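Local coordinates for Ice-binding protein isoform1a (Antarctomyces psychrotrophicus, PDB 7BWX) that binds ice, probably by engaging particular water molecules of its prism planes, and is built as a right-handed beta-helix, at residues F17-P22 / G35-T40; F97-Y102 / A122-V127; S139-L144 / Y166-G171; G29-N34 / D200-T205. The protein carries 1 engineered substitution. All blocks are in the same frame, centred on the assembly; numbering follows the deposited sequence.

Contact 1. Residues F17-P22 / G35-T40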
# COMPACT_ATOMS: atom_id res chain seq x y z
N PHE A 17 -11.02 -1.05 1.53
CA PHE A 17 -10.24 -1.45 2.73
C PHE A 17 -9.03 -0.55 2.94
O PHE A 17 -8.25 -0.37 2.00
CB PHE A 17 -9.82 -2.93 2.65
CG PHE A 17 -10.95 -3.88 2.93
CD1 PHE A 17 -11.93 -4.13 1.97
CD2 PHE A 17 -11.10 -4.42 4.19
CE1 PHE A 17 -13.02 -4.94 2.26
CE2 PHE A 17 -12.16 -5.27 4.47
CZ PHE A 17 -13.11 -5.53 3.51
N GLY A 18 -8.85 -0.08 4.17
CA GLY A 18 -7.58 0.56 4.58
C GLY A 18 -6.54 -0.45 4.99
O GLY A 18 -5.35 -0.18 4.80
N ALA A 19 -6.99 -1.57 5.57
CA ALA A 19 -6.12 -2.67 6.03
C ALA A 19 -6.88 -3.97 5.80
O ALA A 19 -8.04 -4.15 6.27
CB ALA A 19 -5.73 -2.50 7.46
N LEU A 20 -6.22 -4.86 5.09
CA LEU A 20 -6.77 -6.20 4.79
C LEU A 20 -5.62 -7.20 4.92
O LEU A 20 -4.53 -6.98 4.33
CB LEU A 20 -7.36 -6.19 3.39
CG LEU A 20 -7.91 -7.51 2.91
CD1 LEU A 20 -9.13 -7.88 3.73
CD2 LEU A 20 -8.21 -7.38 1.42
N ALA A 21 -5.78 -8.19 5.79
CA ALA A 21 -4.71 -9.17 6.00
C ALA A 21 -5.35 -10.46 6.43
O ALA A 21 -6.06 -10.49 7.42
CB ALA A 21 -3.77 -8.68 7.03
N PRO A 22 -5.01 -11.56 5.74
CA PRO A 22 -5.67 -12.82 6.08
C PRO A 22 -5.34 -13.25 7.51
O PRO A 22 -6.24 -13.70 8.24
CB PRO A 22 -5.13 -13.77 5.04
CG PRO A 22 -3.87 -13.12 4.48
CD PRO A 22 -4.10 -11.63 4.61
N GLY A 35 -11.41 3.76 6.58
CA GLY A 35 -11.63 2.71 5.59
C GLY A 35 -12.12 1.46 6.30
O GLY A 35 -12.22 1.46 7.51
N ASP A 36 -12.37 0.43 5.53
CA ASP A 36 -12.80 -0.87 6.05
C ASP A 36 -11.55 -1.61 6.52
O ASP A 36 -10.42 -1.28 6.08
CB ASP A 36 -13.54 -1.64 4.97
CG ASP A 36 -14.86 -1.03 4.54
OD1 ASP A 36 -15.38 -0.15 5.25
OD2 ASP A 36 -15.37 -1.46 3.49
N MET A 37 -11.74 -2.58 7.40
CA MET A 37 -10.65 -3.44 7.88
C MET A 37 -11.15 -4.88 7.88
O MET A 37 -12.35 -5.11 8.18
CB MET A 37 -10.17 -3.08 9.28
CG MET A 37 -8.99 -3.91 9.73
SD MET A 37 -8.12 -3.05 11.07
CE MET A 37 -9.41 -3.04 12.31
N GLY A 38 -10.29 -5.80 7.44
CA GLY A 38 -10.72 -7.19 7.46
C GLY A 38 -9.59 -8.18 7.52
O GLY A 38 -8.43 -7.85 7.24
N THR A 39 -9.98 -9.41 7.82
CA THR A 39 -9.12 -10.59 7.81
C THR A 39 -9.95 -11.75 7.26
O THR A 39 -11.16 -11.59 7.14
CB THR A 39 -8.67 -10.94 9.23
OG1 THR A 39 -9.76 -11.55 9.94
CG2 THR A 39 -8.23 -9.74 10.03
N THR A 40 -9.32 -12.89 7.04
CA THR A 40 -10.02 -14.10 6.59
C THR A 40 -10.33 -15.01 7.79
O THR A 40 -10.57 -16.21 7.56
CB THR A 40 -9.23 -14.75 5.46
OG1 THR A 40 -7.90 -15.03 5.87
CG2 THR A 40 -9.20 -13.86 4.23

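Contact 2. Residues F97-Y102 / A122-V127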
# COMPACT_ATOMS: atom_id res chain seq x y z
N PHE A 97 8.78 10.64 -10.98
CA PHE A 97 8.35 9.59 -11.95
C PHE A 97 7.04 9.96 -12.61
O PHE A 97 6.03 10.17 -11.93
CB PHE A 97 8.25 8.23 -11.25
CG PHE A 97 9.59 7.67 -10.89
CD1 PHE A 97 10.73 7.95 -11.66
CD2 PHE A 97 9.75 6.83 -9.80
CE1 PHE A 97 11.97 7.41 -11.33
CE2 PHE A 97 10.98 6.29 -9.47
CZ PHE A 97 12.09 6.58 -10.23
N VAL A 98 7.03 9.94 -13.94
CA VAL A 98 5.77 9.97 -14.73
C VAL A 98 5.14 8.56 -14.71
O VAL A 98 5.82 7.61 -14.29
CB VAL A 98 5.98 10.53 -16.15
CG1 VAL A 98 6.48 11.98 -16.12
CG2 VAL A 98 6.93 9.69 -16.97
N ALA A 99 3.91 8.48 -15.18
CA ALA A 99 3.11 7.25 -15.29
C ALA A 99 4.00 6.15 -15.85
O ALA A 99 4.74 6.38 -16.81
CB ALA A 99 1.89 7.46 -16.12
N GLY A 100 3.95 4.96 -15.27
CA GLY A 100 4.63 3.80 -15.87
C GLY A 100 4.51 2.56 -15.00
O GLY A 100 3.96 2.66 -13.89
N VAL A 101 4.98 1.45 -15.53
CA VAL A 101 5.23 0.18 -14.80
C VAL A 101 6.73 0.11 -14.62
O VAL A 101 7.47 -0.08 -15.64
CB VAL A 101 4.61 -0.99 -15.58
CG1 VAL A 101 4.72 -2.32 -14.83
CG2 VAL A 101 3.17 -0.68 -15.93
N TYR A 102 7.19 0.30 -13.40
CA TYR A 102 8.62 0.38 -13.04
C TYR A 102 9.03 -0.94 -12.40
O TYR A 102 8.46 -1.33 -11.34
CB TYR A 102 8.85 1.53 -12.05
CG TYR A 102 8.64 2.89 -12.66
CD1 TYR A 102 7.39 3.43 -12.82
CD2 TYR A 102 9.72 3.66 -13.06
CE1 TYR A 102 7.20 4.69 -13.37
CE2 TYR A 102 9.56 4.87 -13.69
CZ TYR A 102 8.30 5.41 -13.82
OH TYR A 102 8.16 6.62 -14.43
N ALA A 122 -4.82 13.06 -15.21
CA ALA A 122 -5.36 12.45 -13.96
C ALA A 122 -5.49 10.93 -14.13
O ALA A 122 -5.53 10.24 -13.12
CB ALA A 122 -6.70 13.02 -13.59
N SER A 123 -5.56 10.43 -15.35
CA SER A 123 -5.70 8.97 -15.60
C SER A 123 -4.31 8.31 -15.51
O SER A 123 -4.23 7.11 -15.71
CB SER A 123 -6.39 8.71 -16.93
OG SER A 123 -5.44 8.86 -17.97
N SER A 124 -3.24 9.05 -15.26
CA SER A 124 -1.87 8.50 -15.06
C SER A 124 -1.93 7.31 -14.07
O SER A 124 -2.53 7.49 -13.01
CB SER A 124 -0.94 9.57 -14.53
OG SER A 124 -0.49 10.44 -15.56
N VAL A 125 -1.27 6.19 -14.38
CA VAL A 125 -1.15 5.04 -13.44
C VAL A 125 0.32 4.75 -13.19
O VAL A 125 1.15 4.84 -14.15
CB VAL A 125 -1.92 3.82 -13.98
CG1 VAL A 125 -1.60 2.58 -13.17
CG2 VAL A 125 -3.40 4.09 -14.00
N TRP A 126 0.65 4.45 -11.92
CA TRP A 126 1.97 3.96 -11.49
C TRP A 126 1.81 2.55 -10.92
O TRP A 126 0.99 2.33 -9.99
CB TRP A 126 2.64 4.85 -10.46
CG TRP A 126 2.99 6.22 -10.94
CD1 TRP A 126 4.22 6.69 -11.31
CD2 TRP A 126 2.07 7.30 -11.08
NE1 TRP A 126 4.11 8.01 -11.68
CE2 TRP A 126 2.80 8.41 -11.52
CE3 TRP A 126 0.71 7.42 -10.87
CZ2 TRP A 126 2.19 9.63 -11.79
CZ3 TRP A 126 0.10 8.63 -11.10
CH2 TRP A 126 0.83 9.72 -11.56
N VAL A 127 2.61 1.63 -11.42
CA VAL A 127 2.74 0.27 -10.83
C VAL A 127 4.22 0.07 -10.56
O VAL A 127 5.01 0.03 -11.53
CB VAL A 127 2.17 -0.84 -11.73
CG1 VAL A 127 2.32 -2.17 -11.02
CG2 VAL A 127 0.75 -0.59 -12.14
O HOH W 1 2.25 10.93 -15.75

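Contact 3. Residues S139-L144 / Y166-G171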
# COMPACT_ATOMS: atom_id res chain seq x y z
N SER A 139 10.44 9.70 8.23
CA SER A 139 10.06 11.03 7.68
C SER A 139 10.22 11.05 6.17
O SER A 139 10.18 12.14 5.59
CB SER A 139 10.85 12.13 8.35
OG SER A 139 10.45 12.25 9.71
N SER A 140 10.24 9.90 5.51
CA SER A 140 10.19 9.87 4.04
C SER A 140 8.78 10.26 3.59
O SER A 140 7.82 10.10 4.37
CB SER A 140 10.64 8.51 3.48
OG SER A 140 9.74 7.47 3.85
N SER A 141 8.62 10.69 2.36
CA SER A 141 7.31 11.09 1.83
C SER A 141 7.18 10.84 0.35
O SER A 141 8.14 11.03 -0.41
CB SER A 141 7.03 12.53 2.15
OG SER A 141 5.65 12.79 2.02
N ILE A 142 5.99 10.52 -0.03
CA ILE A 142 5.58 10.42 -1.44
C ILE A 142 4.59 11.55 -1.70
O ILE A 142 3.61 11.67 -0.95
CB ILE A 142 4.99 9.03 -1.73
CG1 ILE A 142 6.05 7.96 -1.51
CG2 ILE A 142 4.40 8.97 -3.14
CD1 ILE A 142 5.52 6.57 -1.24
N ILE A 143 4.81 12.32 -2.74
CA ILE A 143 3.93 13.46 -3.09
C ILE A 143 3.43 13.31 -4.52
O ILE A 143 4.08 12.61 -5.37
CB ILE A 143 4.67 14.80 -2.86
CG1 ILE A 143 5.85 15.00 -3.80
CG2 ILE A 143 5.09 14.93 -1.41
CD1 ILE A 143 6.49 16.37 -3.63
N LEU A 144 2.31 13.94 -4.77
CA LEU A 144 1.61 13.91 -6.05
C LEU A 144 1.68 15.30 -6.70
O LEU A 144 1.29 16.25 -6.02
CB LEU A 144 0.15 13.56 -5.77
CG LEU A 144 -0.08 12.29 -4.94
CD1 LEU A 144 -1.56 12.16 -4.62
CD2 LEU A 144 0.48 11.06 -5.64
N TYR A 166 6.98 7.93 11.08
CA TYR A 166 6.56 9.29 10.68
C TYR A 166 6.65 9.47 9.18
O TYR A 166 6.51 10.62 8.72
CB TYR A 166 7.33 10.30 11.54
CG TYR A 166 6.87 10.21 12.95
CD1 TYR A 166 5.58 10.60 13.24
CD2 TYR A 166 7.63 9.62 13.95
CE1 TYR A 166 5.07 10.52 14.52
CE2 TYR A 166 7.13 9.51 15.25
CZ TYR A 166 5.84 9.96 15.51
OH TYR A 166 5.23 9.88 16.73
N SER A 167 6.79 8.37 8.41
CA SER A 167 6.80 8.42 6.94
C SER A 167 5.40 8.68 6.42
O SER A 167 4.42 8.51 7.17
CB SER A 167 7.33 7.13 6.34
OG SER A 167 6.47 6.04 6.65
N HIS A 168 5.30 9.08 5.17
CA HIS A 168 4.03 9.31 4.48
C HIS A 168 4.06 8.62 3.13
O HIS A 168 5.01 8.80 2.38
CB HIS A 168 3.72 10.80 4.33
CG HIS A 168 2.43 11.00 3.63
ND1 HIS A 168 1.23 10.70 4.25
CD2 HIS A 168 2.13 11.34 2.35
CE1 HIS A 168 0.24 10.91 3.39
NE2 HIS A 168 0.77 11.33 2.22
N LEU A 169 3.02 7.83 2.85
CA LEU A 169 2.90 7.10 1.57
C LEU A 169 1.57 7.45 0.93
O LEU A 169 0.55 7.68 1.65
CB LEU A 169 3.07 5.61 1.80
CG LEU A 169 2.95 4.71 0.57
CD1 LEU A 169 3.88 3.52 0.68
CD2 LEU A 169 1.52 4.21 0.41
N GLU A 170 1.61 7.55 -0.38
CA GLU A 170 0.44 7.66 -1.24
C GLU A 170 0.40 6.35 -2.03
O GLU A 170 1.44 5.96 -2.61
CB GLU A 170 0.54 8.90 -2.15
CG GLU A 170 0.65 10.23 -1.38
CD GLU A 170 -0.66 10.85 -0.96
OE1 GLU A 170 -1.70 10.46 -1.55
OE2 GLU A 170 -0.68 11.72 -0.07
N GLY A 171 -0.76 5.74 -2.07
CA GLY A 171 -1.01 4.62 -2.97
C GLY A 171 -1.45 3.33 -2.28
O GLY A 171 -1.55 3.30 -1.05
O HOH W 2 7.29 7.14 2.43
O HOH W 3 1.48 13.36 -0.32

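Contact 4. Residues G29-N34 / D200-T205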
# COMPACT_ATOMS: atom_id res chain seq x y z
N GLY A 29 -1.18 1.63 19.96
CA GLY A 29 -1.40 3.08 19.91
C GLY A 29 -2.62 3.55 19.18
O GLY A 29 -3.51 2.75 18.74
N ALA A 30 -2.70 4.87 19.09
CA ALA A 30 -3.92 5.59 18.70
C ALA A 30 -3.98 5.65 17.16
O ALA A 30 -4.04 6.73 16.55
CB ALA A 30 -3.91 6.97 19.36
N THR A 31 -4.10 4.49 16.55
CA THR A 31 -4.29 4.35 15.10
C THR A 31 -5.70 4.76 14.71
O THR A 31 -6.66 4.51 15.45
CB THR A 31 -3.92 2.91 14.73
OG1 THR A 31 -2.51 2.74 14.90
CG2 THR A 31 -4.35 2.58 13.33
N VAL A 32 -5.81 5.37 13.55
CA VAL A 32 -7.09 5.69 12.90
C VAL A 32 -7.06 5.14 11.48
O VAL A 32 -6.21 5.56 10.63
CB VAL A 32 -7.37 7.20 12.89
CG1 VAL A 32 -8.61 7.50 12.10
CG2 VAL A 32 -7.47 7.71 14.31
N ILE A 33 -7.94 4.19 11.22
CA ILE A 33 -8.16 3.63 9.87
C ILE A 33 -9.42 4.24 9.29
O ILE A 33 -10.53 3.86 9.75
CB ILE A 33 -8.26 2.10 9.87
CG1 ILE A 33 -7.08 1.42 10.60
CG2 ILE A 33 -8.42 1.61 8.46
CD1 ILE A 33 -5.73 1.69 10.00
N ASN A 34 -9.28 5.11 8.30
CA ASN A 34 -10.42 5.72 7.59
C ASN A 34 -10.72 4.86 6.36
O ASN A 34 -10.31 5.21 5.25
CB ASN A 34 -10.21 7.20 7.23
CG ASN A 34 -9.99 8.04 8.46
OD1 ASN A 34 -10.80 7.97 9.40
ND2 ASN A 34 -8.88 8.78 8.48
N ASP A 200 1.37 0.82 14.31
CA ASP A 200 1.71 1.54 15.55
C ASP A 200 1.38 3.03 15.32
O ASP A 200 2.15 3.68 14.60
CB ASP A 200 3.17 1.28 15.91
CG ASP A 200 3.60 2.02 17.19
OD1 ASP A 200 2.80 2.79 17.76
OD2 ASP A 200 4.72 1.83 17.61
N SER A 201 0.29 3.52 15.89
CA SER A 201 -0.11 4.94 15.87
C SER A 201 -0.09 5.44 14.45
O SER A 201 0.45 6.54 14.19
CB SER A 201 0.84 5.72 16.76
OG SER A 201 0.95 5.01 17.99
N ASN A 202 -0.79 4.73 13.56
CA ASN A 202 -0.80 5.12 12.14
C ASN A 202 -2.11 5.80 11.78
O ASN A 202 -3.13 5.67 12.50
CB ASN A 202 -0.60 3.93 11.20
CG ASN A 202 0.63 3.17 11.60
OD1 ASN A 202 0.53 2.02 12.04
ND2 ASN A 202 1.77 3.80 11.41
N THR A 203 -2.11 6.48 10.65
CA THR A 203 -3.37 6.94 10.03
C THR A 203 -3.38 6.43 8.60
O THR A 203 -2.44 6.71 7.87
CB THR A 203 -3.53 8.46 10.02
OG1 THR A 203 -3.35 8.85 11.37
CG2 THR A 203 -4.90 8.90 9.52
N VAL A 204 -4.42 5.73 8.23
CA VAL A 204 -4.62 5.20 6.87
C VAL A 204 -5.96 5.71 6.40
O VAL A 204 -7.01 5.42 7.06
CB VAL A 204 -4.59 3.66 6.85
CG1 VAL A 204 -4.78 3.16 5.43
CG2 VAL A 204 -3.36 3.13 7.53
N THR A 205 -5.95 6.42 5.30
CA THR A 205 -7.17 6.97 4.70
C THR A 205 -7.32 6.48 3.26
O THR A 205 -6.56 6.90 2.37
CB THR A 205 -7.13 8.51 4.75
OG1 THR A 205 -6.95 8.88 6.11
CG2 THR A 205 -8.41 9.10 4.19
O HOH W 4 -3.96 8.38 14.37
O HOH W 5 -0.52 6.42 20.40

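Contact 1. Residues F17-P22 / G35-T40
Gly18 and Asp36 open a run of backbone bonds. Asp36 O takes Gly18 N at 2.7 Å and, weakly, Ala19 N as well; two successive N-H groups share one carbonyl because the register slips by a residue here, a beta bulge at the corner of the chain. The parallel ladder then continues with Gly38 N to Ala19 O at 3.0 Å and Ala21 N to Gly38 O at 3.0 Å. At the far end Thr40 OG1 donates to Pro22 O at 3.2 Å, a carbonyl that Thr42 OG1 also reaches.

The main side-chain contact is a CH-pi one. Asp36 CB sits over the centre of the Phe17 ring, 3.8 Å from the centroid, while the carboxylate stands 82° to the ring and its oxygens bond to Ser16 and Gln55. Gly38 N meets the edge of that ring, 3.5 Å from Phe17 CE2. A side chain at Gly38 would strike this carbon, which explains the glycine.

Leu20 rests on the Gly38 backbone: CG is anti to the backbone N (chi1 178°), and chi2 (67°) brings CD1 to 3.6 Å from Gly38 O. On the other face Ala19 CB and Met37 CG make an apolar contact at 4.2 Å.

Phe17 also packs on helix 61-79 through Thr62 and Ala66. Parallel pairing of neighbouring coils, with a helix alongside, is characteristic of the beta-solenoid of the ice-binding protein family.

Contact 2. Residues F97-Y102 / A122-V127
Trp126 NE1 donates to Phe97 O at 2.9 Å. The acceptor lies in the plane of the indole, though the nitrogen stands well above the plane of the carbonyl. Val98 O comes within 3.1 Å of Trp126 NE1, and this second carbonyl takes an unusually short bond of 2.5 Å from Tyr102 OH, within its own segment. Ala99 CA rests over one face of the indole, 4.0 Å from the centroid of its five-membered ring. Trp126 CG is anti to the carbonyl carbon (chi1 -65°), and chi2 (-102°) turns CD1 toward Tyr102, which lies alongside, pointing the same way. Gly100 suits its place because a CB there would run into Tyr102 CE1.

Past the turn the strands pair in parallel: Val127 N bonds to Gly100 O at 3.0 Å and Tyr102 N to Val127 O at 2.9 Å, with Val101 and Val127 together on one face. A water joins Ala99 N to Ser124 OG, also held by Asp121 O.

A leucine in place of Trp126 would probably leave Phe97 O without its side-chain donor and open a gap under Ala99 CA.

The indole N-H thus ties Phe97 O to the next coil, just before the ladder between 100-102 and 126-127.

Contact 3. Residues S139-L144 / Y166-G171
Ile142 and Leu169 lie side by side and point the same way, Ile142 CD1 reaching Leu169 CG at 3.7 Å; Trp155 touches both, so the pair belongs to the apolar interior. Ile142 and Glu170 instead slide past each other in opposite directions. Ile142 CG2 packs on Glu170 CB at 4.0 Å, and Leu144 CD2 meets the same CB, so the aliphatic part of the glutamate serves as packing surface. Glu170 CG passes 3.3 Å from Ile142 O. Leu144 crosses Glu170 obliquely, Leu144 CD1 lying 3.5 Å from Glu170 OE1.

A bend at chi2 (-85°) turns Glu170 CD out of an extended course, and the carboxylate faces His168 of its own strand. His168 NE2 donates to Glu170 OE2 at 2.7 Å in a nearly straight bond (169°). The acceptor lies in the imidazole plane, whereas the nitrogen meets the carboxylate from above its plane. Thr186 OG1 bonds to the ring's other nitrogen, which fixes its rotation, and Ser141 OG lies near the ring edge.

The backbones are joined by His168 N to Ser140 O at 2.8 Å and Ile142 N to His168 O at 3.1 Å. The axes of 141-144 and 168-170 lie 40° apart.

Glu170 OE2 receives three donors: His168 NE2, Asn188 ND2 and a water that also donates to Ile142 O. Such a grip would probably favour the ionised carboxylate, held among neighbouring coils by a hydrogen-bonded network.

Contact 4. Residues G29-N34 / D200-T205
Thr31 meets Asn202 with every atom of its side chain beyond CA. Its CB lies 3.6 Å from Asn202 O, and CG2 comes closer to the same oxygen, at 3.4 Å. OG1, anti to the carbonyl carbon (chi1 -68°), accepts Asn202 N at 3.0 Å and is also bonded to Asn27 ND2. A valine in place of Thr31 would probably leave both Asn202 N and Asn27 ND2 without this acceptor.

From there the strands run in parallel. Val32 N bonds to Asn202 O, Val204 N to Val32 O at 3.0 Å, and Asn34 N to Val204 O at a short 2.6 Å. On the inner face Ile33 CD1 packs on Val204 CG2 at 3.7 Å, branched apolar groups suited to the core, where Leu199 and Leu191 adjoin them. On the other face Asn34 ND2 donates to Thr205 OG1 at 3.1 Å, almost straight at 177°, and Asn34 OD1 bonds to Thr53. Gly29 has positive phi, and a CB there would strike Ser201 OG.

Thr31 OG1 thus extends the ladder at one end, and Asn34 with Thr205 adds a side-chain bond at the other: an early strand is matched to one of the last by a buried hydroxyl, a bond on the outward face and apolar packing inside.

From the N terminus the chain first enters 17-22, then 29-34, before 35-40 returns to close contact 1, a short loop of one coil. Contact 4, opened at 29-34, waits until 200-205 near the end of the chain, so contacts 1 and 4 cross. They also touch, Gly18 O lying 3.5 Å from Val204 CG1. Within the long span of contact 4 come helix 61-79 and then contacts 2 and 3 in series, each joining successive coils of the solenoid. Centres of contacts 1 and 2 are about 25 Å apart, on opposite sides of the chain's centre. Contact 4, by contrast, sets the N-terminal coil against the last one.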